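Local coordinates for protein hyaluronoglucosaminidase (Apis mellifera, PDB 1FCQ) that hydrolyses hyaluronan as a family 56 glycosidase of bee venom, where it is also a major allergen, at residues Gly243-Ala248 and Thr291-Asp296; Glu167-Ala172 and Ser213-Ser218. One frame throughout, in Å; residues are numbered along the deposited sequence.

Contact 1: Gly243-Ala248 and Thr291-Asp296; sequences GRVKEA and TDLGAD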
ATOM      1  N   GLY A 243       8.631  -1.321 -13.757  1.00 14.02           N
ATOM      2  CA  GLY A 243       9.610  -1.812 -12.812  1.00 14.38           C
ATOM      3  C   GLY A 243       8.945  -2.367 -11.551  1.00 17.72           C
ATOM      4  O   GLY A 243       9.280  -3.459 -11.061  1.00 15.35           O
ATOM      5  N   ARG A 244       7.975  -1.611 -11.039  1.00 16.49           N
ATOM      6  CA  ARG A 244       7.244  -2.019  -9.841  1.00 17.67           C
ATOM      7  C   ARG A 244       6.349  -3.216 -10.054  1.00 18.19           C
ATOM      8  O   ARG A 244       6.303  -4.080  -9.167  1.00 16.67           O
ATOM      9  CB  ARG A 244       6.451  -0.824  -9.305  1.00 14.50           C
ATOM     10  CG  ARG A 244       7.423   0.269  -8.871  1.00 13.25           C
ATOM     11  CD  ARG A 244       6.632   1.494  -8.418  1.00 14.80           C
ATOM     12  NE  ARG A 244       7.613   2.543  -8.115  1.00 18.37           N
ATOM     13  CZ  ARG A 244       7.363   3.633  -7.421  1.00 20.37           C
ATOM     14  NH1 ARG A 244       8.355   4.504  -7.232  1.00 21.98           N
ATOM     15  NH2 ARG A 244       6.157   3.873  -6.917  1.00 20.26           N
ATOM     16  N   VAL A 245       5.679  -3.306 -11.207  1.00 14.84           N
ATOM     17  CA  VAL A 245       4.827  -4.451 -11.483  1.00 12.20           C
ATOM     18  C   VAL A 245       5.675  -5.693 -11.747  1.00 15.51           C
ATOM     19  O   VAL A 245       5.343  -6.776 -11.266  1.00 17.02           O
ATOM     20  CB  VAL A 245       3.863  -4.186 -12.651  1.00 16.87           C
ATOM     21  CG1 VAL A 245       3.109  -5.442 -13.056  1.00 18.62           C
ATOM     22  CG2 VAL A 245       2.897  -3.069 -12.253  1.00 14.97           C
ATOM     23  N   LYS A 246       6.810  -5.517 -12.428  1.00 16.80           N
ATOM     24  CA  LYS A 246       7.711  -6.661 -12.615  1.00 13.61           C
ATOM     25  C   LYS A 246       8.224  -7.174 -11.271  1.00 16.06           C
ATOM     26  O   LYS A 246       8.343  -8.398 -11.100  1.00 17.90           O
ATOM     27  CB  LYS A 246       8.919  -6.305 -13.487  1.00 18.79           C
ATOM     28  CG  LYS A 246       8.600  -6.077 -14.955  1.00 24.16           C
ATOM     29  CD  LYS A 246       9.858  -5.581 -15.675  1.00 23.50           C
ATOM     30  CE  LYS A 246       9.603  -5.289 -17.137  1.00 32.34           C
ATOM     31  NZ  LYS A 246      10.808  -4.692 -17.795  1.00 25.00           N
ATOM     32  N   GLU A 247       8.563  -6.287 -10.335  1.00 14.99           N
ATOM     33  CA  GLU A 247       9.077  -6.743  -9.038  1.00 19.06           C
ATOM     34  C   GLU A 247       8.031  -7.586  -8.335  1.00 13.70           C
ATOM     35  O   GLU A 247       8.297  -8.677  -7.816  1.00 14.04           O
ATOM     36  CB  GLU A 247       9.490  -5.555  -8.176  1.00 19.33           C
ATOM     37  CG  GLU A 247      10.147  -5.912  -6.854  1.00 17.65           C
ATOM     38  CD  GLU A 247      11.519  -6.530  -7.007  1.00 26.81           C
ATOM     39  OE1 GLU A 247      12.071  -6.530  -8.127  1.00 23.81           O
ATOM     40  OE2 GLU A 247      12.030  -7.035  -5.988  1.00 19.60           O
ATOM     41  N   ALA A 248       6.781  -7.113  -8.314  1.00 13.46           N
ATOM     42  CA  ALA A 248       5.717  -7.881  -7.684  1.00 14.54           C
ATOM     43  C   ALA A 248       5.478  -9.215  -8.385  1.00 15.18           C
ATOM     44  O   ALA A 248       5.277 -10.208  -7.682  1.00 14.05           O
ATOM     45  CB  ALA A 248       4.424  -7.064  -7.637  1.00 15.13           C
ATOM     46  N   THR A 291      -1.458  -4.178 -17.703  1.00 22.49           N
ATOM     47  CA  THR A 291      -2.126  -5.314 -18.316  1.00 22.51           C
ATOM     48  C   THR A 291      -1.170  -6.158 -19.157  1.00 22.42           C
ATOM     49  O   THR A 291      -1.216  -7.389 -19.087  1.00 22.86           O
ATOM     50  CB  THR A 291      -3.299  -4.875 -19.212  1.00 27.72           C
ATOM     51  OG1 THR A 291      -4.192  -4.020 -18.482  1.00 37.00           O
ATOM     52  CG2 THR A 291      -4.074  -6.102 -19.679  1.00 27.17           C
ATOM     53  N   ASP A 292      -0.321  -5.505 -19.939  1.00 22.23           N
ATOM     54  CA  ASP A 292       0.636  -6.216 -20.787  1.00 23.38           C
ATOM     55  C   ASP A 292       1.596  -7.092 -20.001  1.00 24.59           C
ATOM     56  O   ASP A 292       1.995  -8.173 -20.459  1.00 25.90           O
ATOM     57  CB  ASP A 292       1.424  -5.224 -21.640  1.00 21.80           C
ATOM     58  CG  ASP A 292       0.660  -4.604 -22.791  1.00 27.82           C
ATOM     59  OD1 ASP A 292      -0.512  -4.931 -23.050  1.00 28.11           O
ATOM     60  OD2 ASP A 292       1.254  -3.727 -23.471  1.00 32.20           O
ATOM     61  N   LEU A 293       1.985  -6.690 -18.786  1.00 17.24           N
ATOM     62  CA  LEU A 293       2.902  -7.472 -17.980  1.00 18.77           C
ATOM     63  C   LEU A 293       2.273  -8.684 -17.312  1.00 19.37           C
ATOM     64  O   LEU A 293       3.019  -9.530 -16.809  1.00 22.94           O
ATOM     65  CB  LEU A 293       3.525  -6.581 -16.891  1.00 22.80           C
ATOM     66  CG  LEU A 293       4.566  -5.586 -17.404  1.00 20.59           C
ATOM     67  CD1 LEU A 293       4.936  -4.578 -16.332  1.00 21.27           C
ATOM     68  CD2 LEU A 293       5.812  -6.328 -17.875  1.00 20.60           C
ATOM     69  N   GLY A 294       0.946  -8.750 -17.267  1.00 20.30           N
ATOM     70  CA  GLY A 294       0.287  -9.913 -16.705  1.00 22.34           C
ATOM     71  C   GLY A 294      -0.179  -9.752 -15.271  1.00 22.65           C
ATOM     72  O   GLY A 294      -0.362 -10.767 -14.592  1.00 20.23           O
ATOM     73  N   ALA A 295      -0.355  -8.512 -14.810  1.00 20.41           N
ATOM     74  CA  ALA A 295      -0.911  -8.338 -13.459  1.00 17.13           C
ATOM     75  C   ALA A 295      -2.322  -8.911 -13.457  1.00 17.87           C
ATOM     76  O   ALA A 295      -2.945  -9.032 -14.524  1.00 22.04           O
ATOM     77  CB  ALA A 295      -0.928  -6.857 -13.101  1.00 15.77           C
ATOM     78  N   ASP A 296      -2.903  -9.169 -12.291  1.00 16.65           N
ATOM     79  CA  ASP A 296      -4.248  -9.719 -12.216  1.00 16.76           C
ATOM     80  C   ASP A 296      -5.350  -8.678 -12.212  1.00 20.15           C
ATOM     81  O   ASP A 296      -6.511  -9.038 -12.086  1.00 18.42           O
ATOM     82  CB  ASP A 296      -4.372 -10.621 -10.961  1.00 20.16           C
ATOM     83  CG  ASP A 296      -3.305 -11.703 -11.041  1.00 24.61           C
ATOM     84  OD1 ASP A 296      -3.441 -12.576 -11.934  1.00 27.41           O
ATOM     85  OD2 ASP A 296      -2.325 -11.685 -10.271  1.00 20.80           O
TER

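Contact 2: Glu167-Ala172 and Ser213-Ser218; sequences ETLKAA and SWLFES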
ATOM      1  N   GLU A 167       2.564 -10.852  12.422  1.00 13.85           N
ATOM      2  CA  GLU A 167       1.479 -11.200  13.316  1.00 14.24           C
ATOM      3  C   GLU A 167       0.178 -10.517  12.972  1.00 15.78           C
ATOM      4  O   GLU A 167      -0.892 -11.111  13.072  1.00 16.16           O
ATOM      5  CB  GLU A 167       1.843 -10.889  14.774  1.00 19.45           C
ATOM      6  CG  GLU A 167       2.751 -11.939  15.380  1.00 19.70           C
ATOM      7  CD  GLU A 167       2.110 -13.324  15.317  1.00 26.10           C
ATOM      8  OE1 GLU A 167       0.950 -13.532  15.704  1.00 24.75           O
ATOM      9  OE2 GLU A 167       2.834 -14.198  14.832  1.00 27.64           O
ATOM     10  N   THR A 168       0.277  -9.269  12.514  1.00 14.60           N
ATOM     11  CA  THR A 168      -0.919  -8.524  12.121  1.00 12.22           C
ATOM     12  C   THR A 168      -1.566  -9.184  10.899  1.00 11.92           C
ATOM     13  O   THR A 168      -2.787  -9.316  10.834  1.00 14.36           O
ATOM     14  CB  THR A 168      -0.578  -7.064  11.804  1.00 10.90           C
ATOM     15  OG1 THR A 168       0.110  -6.523  12.948  1.00 13.42           O
ATOM     16  CG2 THR A 168      -1.830  -6.257  11.540  1.00 13.08           C
ATOM     17  N   LEU A 169      -0.715  -9.546   9.936  1.00 13.20           N
ATOM     18  CA  LEU A 169      -1.251 -10.185   8.723  1.00  9.82           C
ATOM     19  C   LEU A 169      -1.858 -11.535   9.080  1.00 12.22           C
ATOM     20  O   LEU A 169      -2.934 -11.861   8.570  1.00 13.60           O
ATOM     21  CB  LEU A 169      -0.102 -10.334   7.717  1.00 11.59           C
ATOM     22  CG  LEU A 169      -0.451 -11.092   6.432  1.00 12.92           C
ATOM     23  CD1 LEU A 169      -1.522 -10.371   5.626  1.00 15.06           C
ATOM     24  CD2 LEU A 169       0.816 -11.257   5.589  1.00 16.47           C
ATOM     25  N   LYS A 170      -1.214 -12.295   9.970  1.00 13.23           N
ATOM     26  CA  LYS A 170      -1.760 -13.590  10.393  1.00 13.90           C
ATOM     27  C   LYS A 170      -3.101 -13.425  11.082  1.00 14.88           C
ATOM     28  O   LYS A 170      -4.041 -14.178  10.806  1.00 18.91           O
ATOM     29  CB  LYS A 170      -0.825 -14.292  11.379  1.00 17.15           C
ATOM     30  CG  LYS A 170       0.254 -15.158  10.778  1.00 34.76           C
ATOM     31  CD  LYS A 170       1.104 -15.769  11.889  1.00 40.70           C
ATOM     32  CE  LYS A 170       0.298 -16.555  12.912  1.00 37.85           C
ATOM     33  NZ  LYS A 170       0.951 -16.566  14.248  1.00 32.83           N
ATOM     34  N   ALA A 171      -3.229 -12.404  11.930  1.00 12.29           N
ATOM     35  CA  ALA A 171      -4.477 -12.112  12.609  1.00 12.30           C
ATOM     36  C   ALA A 171      -5.584 -11.784  11.613  1.00 14.97           C
ATOM     37  O   ALA A 171      -6.685 -12.303  11.703  1.00 16.94           O
ATOM     38  CB  ALA A 171      -4.307 -10.997  13.630  1.00 18.43           C
ATOM     39  N   ALA A 172      -5.293 -10.947  10.612  1.00 13.77           N
ATOM     40  CA  ALA A 172      -6.287 -10.583   9.621  1.00 13.27           C
ATOM     41  C   ALA A 172      -6.762 -11.816   8.860  1.00 12.98           C
ATOM     42  O   ALA A 172      -7.957 -11.988   8.638  1.00 14.88           O
ATOM     43  CB  ALA A 172      -5.721  -9.550   8.642  1.00 12.05           C
ATOM     44  N   SER A 213      10.371 -13.849   2.471  1.00 21.99           N
ATOM     45  CA  SER A 213       9.398 -14.912   2.294  1.00 23.12           C
ATOM     46  C   SER A 213       8.422 -14.985   3.453  1.00 23.16           C
ATOM     47  O   SER A 213       7.240 -15.297   3.284  1.00 20.72           O
ATOM     48  CB  SER A 213      10.142 -16.249   2.118  1.00 28.16           C
ATOM     49  OG  SER A 213      10.961 -16.113   0.960  1.00 36.43           O
ATOM     50  N   TRP A 214       8.846 -14.559   4.651  1.00 15.96           N
ATOM     51  CA  TRP A 214       7.964 -14.539   5.799  1.00 18.17           C
ATOM     52  C   TRP A 214       6.754 -13.643   5.501  1.00 19.77           C
ATOM     53  O   TRP A 214       5.688 -13.911   6.029  1.00 20.83           O
ATOM     54  CB  TRP A 214       8.681 -14.053   7.049  1.00 21.41           C
ATOM     55  CG  TRP A 214       9.311 -12.697   6.960  1.00 19.89           C
ATOM     56  CD1 TRP A 214      10.604 -12.420   6.653  1.00 16.29           C
ATOM     57  CD2 TRP A 214       8.677 -11.431   7.182  1.00 20.94           C
ATOM     58  NE1 TRP A 214      10.837 -11.062   6.678  1.00 18.75           N
ATOM     59  CE2 TRP A 214       9.659 -10.443   7.004  1.00 17.04           C
ATOM     60  CE3 TRP A 214       7.368 -11.058   7.508  1.00 14.78           C
ATOM     61  CZ2 TRP A 214       9.386  -9.079   7.146  1.00 16.69           C
ATOM     62  CZ3 TRP A 214       7.100  -9.699   7.653  1.00 20.10           C
ATOM     63  CH2 TRP A 214       8.106  -8.737   7.469  1.00 15.75           C
ATOM     64  N   LEU A 215       6.945 -12.581   4.714  1.00 17.82           N
ATOM     65  CA  LEU A 215       5.822 -11.723   4.364  1.00 13.43           C
ATOM     66  C   LEU A 215       5.096 -12.177   3.106  1.00 14.37           C
ATOM     67  O   LEU A 215       3.888 -12.400   3.105  1.00 15.34           O
ATOM     68  CB  LEU A 215       6.285 -10.264   4.179  1.00 13.88           C
ATOM     69  CG  LEU A 215       5.140  -9.287   3.838  1.00 14.50           C
ATOM     70  CD1 LEU A 215       4.105  -9.254   4.956  1.00 18.70           C
ATOM     71  CD2 LEU A 215       5.702  -7.904   3.560  1.00 15.21           C
ATOM     72  N   PHE A 216       5.858 -12.333   2.017  1.00 14.97           N
ATOM     73  CA  PHE A 216       5.221 -12.645   0.732  1.00 12.87           C
ATOM     74  C   PHE A 216       4.600 -14.010   0.648  1.00 16.32           C
ATOM     75  O   PHE A 216       3.585 -14.142  -0.052  1.00 18.56           O
ATOM     76  CB  PHE A 216       6.235 -12.351  -0.376  1.00 13.55           C
ATOM     77  CG  PHE A 216       6.646 -10.891  -0.363  1.00 13.90           C
ATOM     78  CD1 PHE A 216       7.958 -10.515  -0.222  1.00 12.63           C
ATOM     79  CD2 PHE A 216       5.671  -9.908  -0.514  1.00 14.69           C
ATOM     80  CE1 PHE A 216       8.333  -9.183  -0.211  1.00 15.62           C
ATOM     81  CE2 PHE A 216       6.030  -8.572  -0.492  1.00 15.67           C
ATOM     82  CZ  PHE A 216       7.352  -8.214  -0.358  1.00 16.22           C
ATOM     83  N   GLU A 217       5.096 -15.022   1.368  1.00 15.37           N
ATOM     84  CA  GLU A 217       4.413 -16.322   1.303  1.00 19.97           C
ATOM     85  C   GLU A 217       3.118 -16.284   2.109  1.00 17.58           C
ATOM     86  O   GLU A 217       2.183 -17.035   1.831  1.00 21.62           O
ATOM     87  CB  GLU A 217       5.353 -17.444   1.754  1.00 19.32           C
ATOM     88  CG  GLU A 217       6.625 -17.469   0.917  1.00 34.45           C
ATOM     89  CD  GLU A 217       7.047 -18.832   0.420  1.00 46.31           C
ATOM     90  OE1 GLU A 217       8.270 -19.093   0.336  1.00 44.29           O
ATOM     91  OE2 GLU A 217       6.157 -19.646   0.089  1.00 52.99           O
ATOM     92  N   SER A 218       3.014 -15.373   3.078  1.00 16.90           N
ATOM     93  CA  SER A 218       1.826 -15.244   3.901  1.00 20.31           C
ATOM     94  C   SER A 218       0.773 -14.371   3.210  1.00 18.45           C
ATOM     95  O   SER A 218      -0.408 -14.657   3.365  1.00 22.61           O
ATOM     96  CB  SER A 218       2.100 -14.665   5.285  1.00 19.24           C
ATOM     97  OG  SER A 218       3.184 -15.273   5.945  1.00 33.57           O
TER

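Contact 1: Gly243-Ala248 and Thr291-Asp296
Leu293 reaches across to helix 234-253 and divides its two methyls between neighbouring residues there. CD1 goes to Val245, 3.8 Å from CG1 and 3.9 Å from CB, so it rests against the branch point of the valine as well as one of its methyls. CD2 turns to Lys246, 4.0 Å from CE and also touching CG; the leucine thus lies across the aliphatic part of the lysine, the two side chains running at about a right angle. Val245 CG1 serves both sides of the turn, since beyond Leu293 it approaches Ala295 CB at 4.3 Å. That methyl stands anti to the backbone N (chi1 172°), which directs it at the other segment. All of this is apolar packing in a (beta/alpha) TIM barrel, helix 234-253 against the C-terminal end of helix 280-292 and the turn after it. A Schellman motif makes the change of direction: Gly294 has a positive phi (99°), with two bonds back into the last helical turn, one of them Gly294 N to Thr291 O at 3.1 Å. Reversing there, the chain offers Leu293 before the glycine and Ala295 after it to the same valine. Further in, Val245 and Ala295 both touch Pro264 of strand 261-267, while Asp296 is hydrogen-bonded through OD2 to Val262 N of that strand. On the outer side Lys246 is exposed, its chain extended beyond CG.

Contact 2: Glu167-Ala172 and Ser213-Ser218
Leu169 and Leu215 meet methyl to methyl where the long helix 146-175 of the TIM barrel packs against the short helix 213-216 and the turn that follows it, ahead of strand 221-222. The apolar part of the contact hangs on one atom: Leu169 CD2 touches both Leu215 CD1, at 3.9 Å, and Ser218 CB, at 3.7 Å. Both leucines carry CG anti to the backbone N (chi1 175° in Leu169 and -179° in Leu215), yet their side chains cross at about a right angle. Leu169 points at the other segment, whereas Leu215 sets out along the interface and brings only its CD1 methyl round to it. Strand 180-183 backs the pair, with Trp181 against Leu169 and Tyr183 against Leu215. Leu215 also lies against the aromatic rings on either side of it in sequence: its CB sits 3.5 Å above the plane of the Trp214 ring, toward the rim, and its CD2 lies over the Phe216 face, again toward the rim, 4.1 Å above the plane. Trp214 in turn rests on Met165 and Glu166 of helix 146-175. Among polar interactions, Ser218 O accepts a hydrogen bond from Lys173 NZ, a second tie to the long helix. On that helix, away from segment 213-218, lies a salt bridge in which Lys170 NZ reaches Glu167 OE2 at 3.1 Å, on the syn lone pair of the carboxylate oxygen.

Coming from the N terminus, the chain reaches helix 146-175 after the first three barrel strands, passes through strand 180-183 and helix 203-210, and returns against the long helix at 213-218, where contact 2 closes a loop of 40 residues. Strand 221-222 then leads to helix 234-253. From there the chain runs through strand 261-267 and helix 280-292 before contact 1 closes a second loop, of 42 residues, just ahead of strand 297-301. The loops follow one another, neither nested nor crossed. The centres of the two contacts are 22 Å apart, their nearest atoms about 7 Å. Contact 2 joins helix 146-175 to helix 213-216, contact 1 helix 234-253 to the end of helix 280-292, both in the barrel's outer layer.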